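Local structure of Na-translocating NADH-quinone reductase subunit C NqrC (Shewanella oneidensis, 4XHF) at residues Asp39-Gln42 with Arg43-Met47; Leu86-Glu90 with Arg91-Ile95; Gly204-Lys207 with Glu208-His212. The protein is a flavoprotein subunit of a bacterial sodium-translocating membrane complex, its soluble fragment binding flavin mononucleotide through an FMN-binding domain. One frame throughout, in Å; residues are numbered along the deposited sequence.

Contact 1: Asp39-Gln42 with Arg43-Met47; sequences DELQ and RYVLM
The carbonyl oxygen of E40 is met twice by Y44: the backbone N-H bonds to it (Y44 N to E40 O 2.9 Å), and the aromatic ring spreads above it. With Y44 CG beside its own backbone N (chi1 -65°), the ring folds back along the preceding turn and places E40 O under one face, displaced toward the rim, 3.0 Å from Y44 CG. Farther out the two side chains run alongside each other in the same direction, E40 CB coming within 3.9 Å of Y44 CE2. Such pairing of residues three and four apart is that of an alpha-helix, here helix 29-48, the first of the model. R43 also reaches back: its chain bends at chi3 (-65°) and lays one face of the guanidinium over D39 O, the same atom that accepts R43 N at 3.0 Å. On that same side R43 NH2 rests against E40 CG at 3.2 Å. The charged ends do not touch. Instead R43 NH1 donates to a water 2.8 Å away, and that water gives a weak bond to D39 OD2; the acids have firmer partners in salt bridges, D39 with R60 and E40 with K36. On the buried flank L41 CD1 approaches V45 CG2 at 4.3 Å, both side chains touching F120 of strand 113-123, while the Y44 ring stacks with Y164.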
loop_
_atom_site.group_PDB
_atom_site.type_symbol
_atom_site.label_atom_id
_atom_site.label_comp_id
_atom_site.label_asym_id
_atom_site.label_seq_id
_atom_site.Cartn_x
_atom_site.Cartn_y
_atom_site.Cartn_z
ATOM N N ASP A 39 -3.131 -6.016 15.313
ATOM C CA ASP A 39 -1.792 -6.583 15.444
ATOM C C ASP A 39 -1.201 -6.902 14.076
ATOM O O ASP A 39 -0.049 -6.573 13.798
ATOM C CB ASP A 39 -1.817 -7.850 16.301
ATOM C CG ASP A 39 -2.034 -7.563 17.775
ATOM O OD1 ASP A 39 -1.836 -6.404 18.201
ATOM O OD2 ASP A 39 -2.389 -8.506 18.512
ATOM N N GLU A 40 -1.992 -7.553 13.230
ATOM C CA GLU A 40 -1.569 -7.859 11.868
ATOM C C GLU A 40 -1.274 -6.573 11.104
ATOM O O GLU A 40 -0.275 -6.479 10.392
ATOM C CB GLU A 40 -2.641 -8.678 11.142
ATOM C CG GLU A 40 -2.866 -10.065 11.737
ATOM C CD GLU A 40 -4.086 -10.770 11.171
ATOM O OE1 GLU A 40 -4.770 -10.188 10.304
ATOM O OE2 GLU A 40 -4.360 -11.913 11.598
ATOM N N LEU A 41 -2.147 -5.584 11.267
ATOM C CA LEU A 41 -1.974 -4.279 10.640
ATOM C C LEU A 41 -0.640 -3.645 11.023
ATOM O O LEU A 41 0.121 -3.209 10.161
ATOM C CB LEU A 41 -3.125 -3.352 11.033
ATOM C CG LEU A 41 -3.090 -1.923 10.491
ATOM C CD1 LEU A 41 -3.126 -1.918 8.975
ATOM C CD2 LEU A 41 -4.249 -1.120 11.049
ATOM N N GLN A 42 -0.363 -3.602 12.323
ATOM C CA GLN A 42 0.874 -3.015 12.827
ATOM C C GLN A 42 2.094 -3.726 12.251
ATOM O O GLN A 42 3.075 -3.087 11.874
ATOM C CB GLN A 42 0.902 -3.064 14.357
ATOM C CG GLN A 42 -0.020 -2.048 15.024
ATOM C CD GLN A 42 -0.015 -2.148 16.538
ATOM O OE1 GLN A 42 -0.011 -3.243 17.101
ATOM N NE2 GLN A 42 -0.012 -1.000 17.207
ATOM N N ARG A 43 2.023 -5.051 12.167
ATOM C CA ARG A 43 3.127 -5.833 11.625
ATOM C C ARG A 43 3.314 -5.538 10.140
ATOM O O ARG A 43 4.437 -5.331 9.686
ATOM C CB ARG A 43 2.898 -7.331 11.852
ATOM C CG ARG A 43 3.042 -7.761 13.310
ATOM C CD ARG A 43 3.093 -9.278 13.459
ATOM N NE ARG A 43 1.846 -9.927 13.050
ATOM C CZ ARG A 43 0.831 -10.210 13.864
ATOM N NH1 ARG A 43 0.884 -9.904 15.155
ATOM N NH2 ARG A 43 -0.250 -10.805 13.382
ATOM N N TYR A 44 2.212 -5.505 9.393
ATOM C CA TYR A 44 2.255 -5.214 7.960
ATOM C C TYR A 44 2.953 -3.886 7.684
ATOM O O TYR A 44 3.818 -3.794 6.813
ATOM C CB TYR A 44 0.844 -5.167 7.365
ATOM C CG TYR A 44 0.084 -6.477 7.378
ATOM C CD1 TYR A 44 0.742 -7.697 7.296
ATOM C CD2 TYR A 44 -1.303 -6.489 7.463
ATOM C CE1 TYR A 44 0.040 -8.890 7.304
ATOM C CE2 TYR A 44 -2.011 -7.674 7.472
ATOM C CZ TYR A 44 -1.337 -8.871 7.393
ATOM O OH TYR A 44 -2.045 -10.052 7.402
ATOM N N VAL A 45 2.567 -2.862 8.437
ATOM C CA VAL A 45 3.079 -1.511 8.235
ATOM C C VAL A 45 4.573 -1.452 8.519
ATOM O O VAL A 45 5.334 -0.877 7.744
ATOM C CB VAL A 45 2.324 -0.494 9.126
ATOM C CG1 VAL A 45 2.999 0.876 9.115
ATOM C CG2 VAL A 45 0.883 -0.369 8.663
ATOM N N LEU A 46 4.995 -2.054 9.625
ATOM C CA LEU A 46 6.407 -2.051 9.992
ATOM C C LEU A 46 7.224 -2.860 8.992
ATOM O O LEU A 46 8.334 -2.474 8.631
ATOM C CB LEU A 46 6.603 -2.605 11.404
ATOM C CG LEU A 46 6.042 -1.761 12.552
ATOM C CD1 LEU A 46 6.198 -2.510 13.866
ATOM C CD2 LEU A 46 6.716 -0.395 12.632
ATOM N N MET A 47 6.668 -3.979 8.538
ATOM C CA MET A 47 7.344 -4.821 7.560
ATOM C C MET A 47 7.543 -4.072 6.249
ATOM O O MET A 47 8.599 -4.164 5.622
ATOM C CB MET A 47 6.553 -6.107 7.318
ATOM C CG MET A 47 6.738 -7.153 8.410
ATOM S SD MET A 47 5.769 -8.663 8.203
ATOM C CE MET A 47 5.035 -8.439 6.582
HETATM O O HOH W 1 -0.390 -10.932 17.407
#

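Contact 2: Leu86-Glu90 with Arg91-Ile95; sequences LDFDE and RMAAI
D89 OD1 receives the backbone N-H of M92 across 3.2 Å, a fairly straight bond (159° at the hydrogen) that comes from above the carboxylate plane. A second, weak bond to the same D89 OD1 comes from R91 N, so one carboxylate oxygen serves two amides of the opening helical turn. Those amides have no carbonyl of an earlier turn to bond to, and an aspartate at the N-cap supplies the missing acceptor; its negative charge would also suit the positive end of the helix dipole. D89 can do this because its CG is anti to the backbone N (chi1 -167°), which brings the carboxylate forward beside the amides. The other oxygen lies against the methionine that gave the first bond: the M92 chain crosses the aspartate at about a right angle and bends at chi3, bringing M92 CE to 3.4 Å from D89 OD2. Meanwhile D89 O starts the regular bonding, accepting A93 N at 3.1 Å. One residue before the cap, F88 reaches over to A93, its CZ meeting A93 CB at 3.7 Å in an oblique approach. A phenylalanine just before the cap touching the fourth residue after it occupies the positions of a hydrophobic staple, here with a small alanine as partner. Farther out, the polar ends of the neighbouring side chains tie the turn down: E90 OE2 accepts R118 N, and R91 forms a salt bridge with E165 and a cation-pi contact with Y146. The short helix 90-95 packs on the antiparallel sheet through A93, against A114 of strand 113-123, and A94, against Y137 of strand 129-139; ahead of it F88 meets L71 of strand 67-73.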
loop_
_atom_site.group_PDB
_atom_site.type_symbol
_atom_site.label_atom_id
_atom_site.label_comp_id
_atom_site.label_asym_id
_atom_site.label_seq_id
_atom_site.Cartn_x
_atom_site.Cartn_y
_atom_site.Cartn_z
ATOM N N LEU A 86 -6.957 3.269 13.894
ATOM C CA LEU A 86 -6.457 1.916 13.667
ATOM C C LEU A 86 -7.590 0.915 13.446
ATOM O O LEU A 86 -7.392 -0.122 12.810
ATOM C CB LEU A 86 -5.587 1.458 14.840
ATOM C CG LEU A 86 -4.141 1.962 14.878
ATOM C CD1 LEU A 86 -3.440 1.433 16.117
ATOM C CD2 LEU A 86 -3.370 1.554 13.632
ATOM N N ASP A 87 -8.773 1.226 13.971
ATOM C CA ASP A 87 -9.933 0.352 13.824
ATOM C C ASP A 87 -10.805 0.764 12.640
ATOM O O ASP A 87 -11.850 0.159 12.390
ATOM C CB ASP A 87 -10.765 0.351 15.107
ATOM C CG ASP A 87 -10.068 -0.359 16.252
ATOM O OD1 ASP A 87 -9.322 -1.327 15.991
ATOM O OD2 ASP A 87 -10.266 0.048 17.416
ATOM N N PHE A 88 -10.371 1.786 11.911
ATOM C CA PHE A 88 -11.108 2.264 10.747
ATOM C C PHE A 88 -11.278 1.149 9.715
ATOM O O PHE A 88 -10.303 0.522 9.303
ATOM C CB PHE A 88 -10.391 3.466 10.125
ATOM C CG PHE A 88 -11.134 4.094 8.981
ATOM C CD1 PHE A 88 -12.216 4.927 9.211
ATOM C CD2 PHE A 88 -10.745 3.861 7.674
ATOM C CE1 PHE A 88 -12.899 5.507 8.160
ATOM C CE2 PHE A 88 -11.422 4.440 6.620
ATOM C CZ PHE A 88 -12.498 5.263 6.863
ATOM N N ASP A 89 -12.525 0.900 9.319
ATOM C CA ASP A 89 -12.841 -0.141 8.341
ATOM C C ASP A 89 -12.873 0.434 6.928
ATOM O O ASP A 89 -13.843 1.083 6.536
ATOM C CB ASP A 89 -14.186 -0.795 8.673
ATOM C CG ASP A 89 -14.418 -2.084 7.903
ATOM O OD1 ASP A 89 -13.796 -2.275 6.838
ATOM O OD2 ASP A 89 -15.228 -2.913 8.370
ATOM N N GLU A 90 -11.814 0.177 6.167
ATOM C CA GLU A 90 -11.672 0.741 4.830
ATOM C C GLU A 90 -12.511 -0.011 3.802
ATOM O O GLU A 90 -12.905 0.556 2.781
ATOM C CB GLU A 90 -10.202 0.736 4.405
ATOM C CG GLU A 90 -9.328 1.704 5.194
ATOM C CD GLU A 90 -7.966 1.920 4.561
ATOM O OE1 GLU A 90 -7.093 1.037 4.703
ATOM O OE2 GLU A 90 -7.769 2.976 3.922
ATOM N N ARG A 91 -12.780 -1.285 4.069
ATOM C CA ARG A 91 -13.634 -2.079 3.192
ATOM C C ARG A 91 -15.044 -1.504 3.218
ATOM O O ARG A 91 -15.692 -1.362 2.181
ATOM C CB ARG A 91 -13.664 -3.550 3.620
ATOM C CG ARG A 91 -12.302 -4.197 3.828
ATOM C CD ARG A 91 -11.577 -4.459 2.517
ATOM N NE ARG A 91 -10.265 -5.064 2.747
ATOM C CZ ARG A 91 -10.009 -6.371 2.713
ATOM N NH1 ARG A 91 -10.965 -7.253 2.444
ATOM N NH2 ARG A 91 -8.777 -6.800 2.945
ATOM N N MET A 92 -15.502 -1.170 4.420
ATOM C CA MET A 92 -16.843 -0.644 4.632
ATOM C C MET A 92 -16.968 0.777 4.098
ATOM O O MET A 92 -17.977 1.139 3.497
ATOM C CB MET A 92 -17.187 -0.680 6.123
ATOM C CG MET A 92 -18.624 -0.312 6.459
ATOM S SD MET A 92 -18.887 -0.099 8.233
ATOM C CE MET A 92 -18.423 -1.715 8.857
ATOM N N ALA A 93 -15.934 1.579 4.324
ATOM C CA ALA A 93 -15.932 2.972 3.896
ATOM C C ALA A 93 -16.008 3.095 2.380
ATOM O O ALA A 93 -16.540 4.070 1.853
ATOM C CB ALA A 93 -14.690 3.674 4.413
ATOM N N ALA A 94 -15.472 2.099 1.685
ATOM C CA ALA A 94 -15.407 2.125 0.229
ATOM C C ALA A 94 -16.757 1.862 -0.434
ATOM O O ALA A 94 -16.976 2.271 -1.574
ATOM C CB ALA A 94 -14.391 1.112 -0.255
ATOM N N ILE A 95 -17.658 1.185 0.274
ATOM C CA ILE A 95 -18.944 0.795 -0.304
ATOM C C ILE A 95 -20.118 1.621 0.217
ATOM O O ILE A 95 -21.211 1.559 -0.344
ATOM C CB ILE A 95 -19.249 -0.700 -0.047
ATOM C CG1 ILE A 95 -19.034 -1.053 1.427
ATOM C CG2 ILE A 95 -18.384 -1.568 -0.946
ATOM C CD1 ILE A 95 -19.509 -2.438 1.803
#

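Contact 3: Gly204-Lys207 with Glu208-His212; sequences GGVK and EGDIH
V206 lays its CG1 methyl against the CB of D210, 3.8 Å away, the two side chains crossing at about a right angle. The methyl points there because V206 CG1 stands opposite its backbone N (chi1 179°). Between these two residues the chain reverses. K207 O accepts D210 N at 2.9 Å, closing a type I beta turn from K207 to D210; the donor stands well above the carbonyl plane, 55° out of it, rather than at a lone pair. D210 CB also packs close to this acceptor, 3.3 Å from K207 O, so the valine methyl and the turn carbonyl both abut the same methylene. The carboxylate has a further tie to the first arm: a water accepts K207 N at 3.0 Å and donates to D210 OD2 at 2.9 Å, joining the backbone of the first turn residue to the carboxylate of the last, beside the direct backbone bond. The long side chain of K207 does not follow the turn. Bent at chi2 and again at chi4, it curls back so that K207 NZ bonds G205 O at 2.7 Å, from above that carbonyl's plane. Beyond the turn, I211 CG2 lies over the centre of the H212 ring, whose ND1 is held by Q189 O. The carbonyl of D210 accepts from K188, and ahead of the turn V206 N bonds D215. These outside bonds fasten both arms to the rest of the domain, whereas the turn's tip, E208 and G209, is exposed. D210 is in addition the centre of an inverse gamma turn; the loop between parallel strands 200-202 and 213-215 in the FMN-binding domain contains a type I turn that overlaps an inverse gamma turn.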
loop_
_atom_site.group_PDB
_atom_site.type_symbol
_atom_site.label_atom_id
_atom_site.label_comp_id
_atom_site.label_asym_id
_atom_site.label_seq_id
_atom_site.Cartn_x
_atom_site.Cartn_y
_atom_site.Cartn_z
ATOM N N GLY A 204 11.406 -10.427 -19.396
ATOM C CA GLY A 204 12.728 -10.617 -19.967
ATOM C C GLY A 204 13.840 -10.838 -18.959
ATOM O O GLY A 204 14.982 -11.099 -19.343
ATOM N N GLY A 205 13.515 -10.744 -17.673
ATOM C CA GLY A 205 14.516 -10.844 -16.625
ATOM C C GLY A 205 15.072 -9.470 -16.306
ATOM O O GLY A 205 15.755 -8.859 -17.130
ATOM N N VAL A 206 14.781 -8.989 -15.102
ATOM C CA VAL A 206 15.076 -7.609 -14.731
ATOM C C VAL A 206 16.501 -7.441 -14.218
ATOM O O VAL A 206 16.975 -8.220 -13.390
ATOM C CB VAL A 206 14.090 -7.106 -13.658
ATOM C CG1 VAL A 206 14.412 -5.677 -13.250
ATOM C CG2 VAL A 206 12.670 -7.184 -14.176
ATOM N N LYS A 207 17.166 -6.405 -14.719
ATOM C CA LYS A 207 18.526 -6.078 -14.313
ATOM C C LYS A 207 18.513 -5.037 -13.197
ATOM O O LYS A 207 17.540 -4.300 -13.037
ATOM C CB LYS A 207 19.328 -5.560 -15.507
ATOM C CG LYS A 207 19.173 -6.394 -16.775
ATOM C CD LYS A 207 19.490 -7.861 -16.530
ATOM C CE LYS A 207 19.531 -8.663 -17.827
ATOM N NZ LYS A 207 18.199 -9.202 -18.218
ATOM N N GLU A 208 19.605 -4.977 -12.440
ATOM C CA GLU A 208 19.699 -4.094 -11.279
ATOM C C GLU A 208 19.443 -2.629 -11.631
ATOM O O GLU A 208 18.890 -1.877 -10.828
ATOM C CB GLU A 208 21.077 -4.234 -10.624
ATOM C CG GLU A 208 21.232 -3.468 -9.315
ATOM C CD GLU A 208 22.591 -3.681 -8.669
ATOM O OE1 GLU A 208 23.429 -4.390 -9.264
ATOM O OE2 GLU A 208 22.819 -3.139 -7.566
ATOM N N GLY A 209 19.840 -2.231 -12.837
ATOM C CA GLY A 209 19.709 -0.852 -13.270
ATOM C C GLY A 209 18.321 -0.493 -13.767
ATOM O O GLY A 209 18.033 0.676 -14.020
ATOM N N ASP A 210 17.465 -1.497 -13.921
ATOM C CA ASP A 210 16.094 -1.272 -14.364
ATOM C C ASP A 210 15.209 -0.888 -13.179
ATOM O O ASP A 210 14.535 -1.737 -12.595
ATOM C CB ASP A 210 15.549 -2.520 -15.054
ATOM C CG ASP A 210 14.243 -2.264 -15.783
ATOM O OD1 ASP A 210 13.642 -1.187 -15.584
ATOM O OD2 ASP A 210 13.814 -3.145 -16.558
ATOM N N ILE A 211 15.199 0.398 -12.841
ATOM C CA ILE A 211 14.605 0.851 -11.587
ATOM C C ILE A 211 13.078 0.922 -11.650
ATOM O O ILE A 211 12.421 1.126 -10.629
ATOM C CB ILE A 211 15.179 2.235 -11.181
ATOM C CG1 ILE A 211 14.913 2.521 -9.700
ATOM C CG2 ILE A 211 14.620 3.342 -12.072
ATOM C CD1 ILE A 211 15.809 3.606 -9.117
ATOM N N HIS A 212 12.516 0.742 -12.843
ATOM C CA HIS A 212 11.063 0.730 -13.018
ATOM C C HIS A 212 10.543 -0.670 -13.337
ATOM O O HIS A 212 9.375 -0.835 -13.686
ATOM C CB HIS A 212 10.647 1.692 -14.132
ATOM C CG HIS A 212 11.075 3.106 -13.902
ATOM N ND1 HIS A 212 10.641 3.849 -12.825
ATOM C CD2 HIS A 212 11.893 3.917 -14.613
ATOM C CE1 HIS A 212 11.179 5.055 -12.880
ATOM N NE2 HIS A 212 11.942 5.121 -13.956
HETATM O O HOH W 2 16.006 -4.929 -17.109
#

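In the fold
The three contacts follow one another along the chain, each completed before the next begins. Contacts 1 and 2, with centres 17 Å apart, both pack on the antiparallel sheet: helix 29-48 and the loop leading into helix 90-95 meet where L41 CD2 lies 3.7 Å from L86 O, and both contacts use strand 113-123. Contact 3 stands apart, its centre 29 Å from contact 1 and 36 Å from contact 2, which lies on the opposite side of the chain's centre. It belongs to the FMN-binding domain, yet the V206 side chain is about 13 Å from the flavin; residues 204-212 form a surface loop set back from it, with the pocket residue K203 directly before and those from S218 on a little farther along the chain.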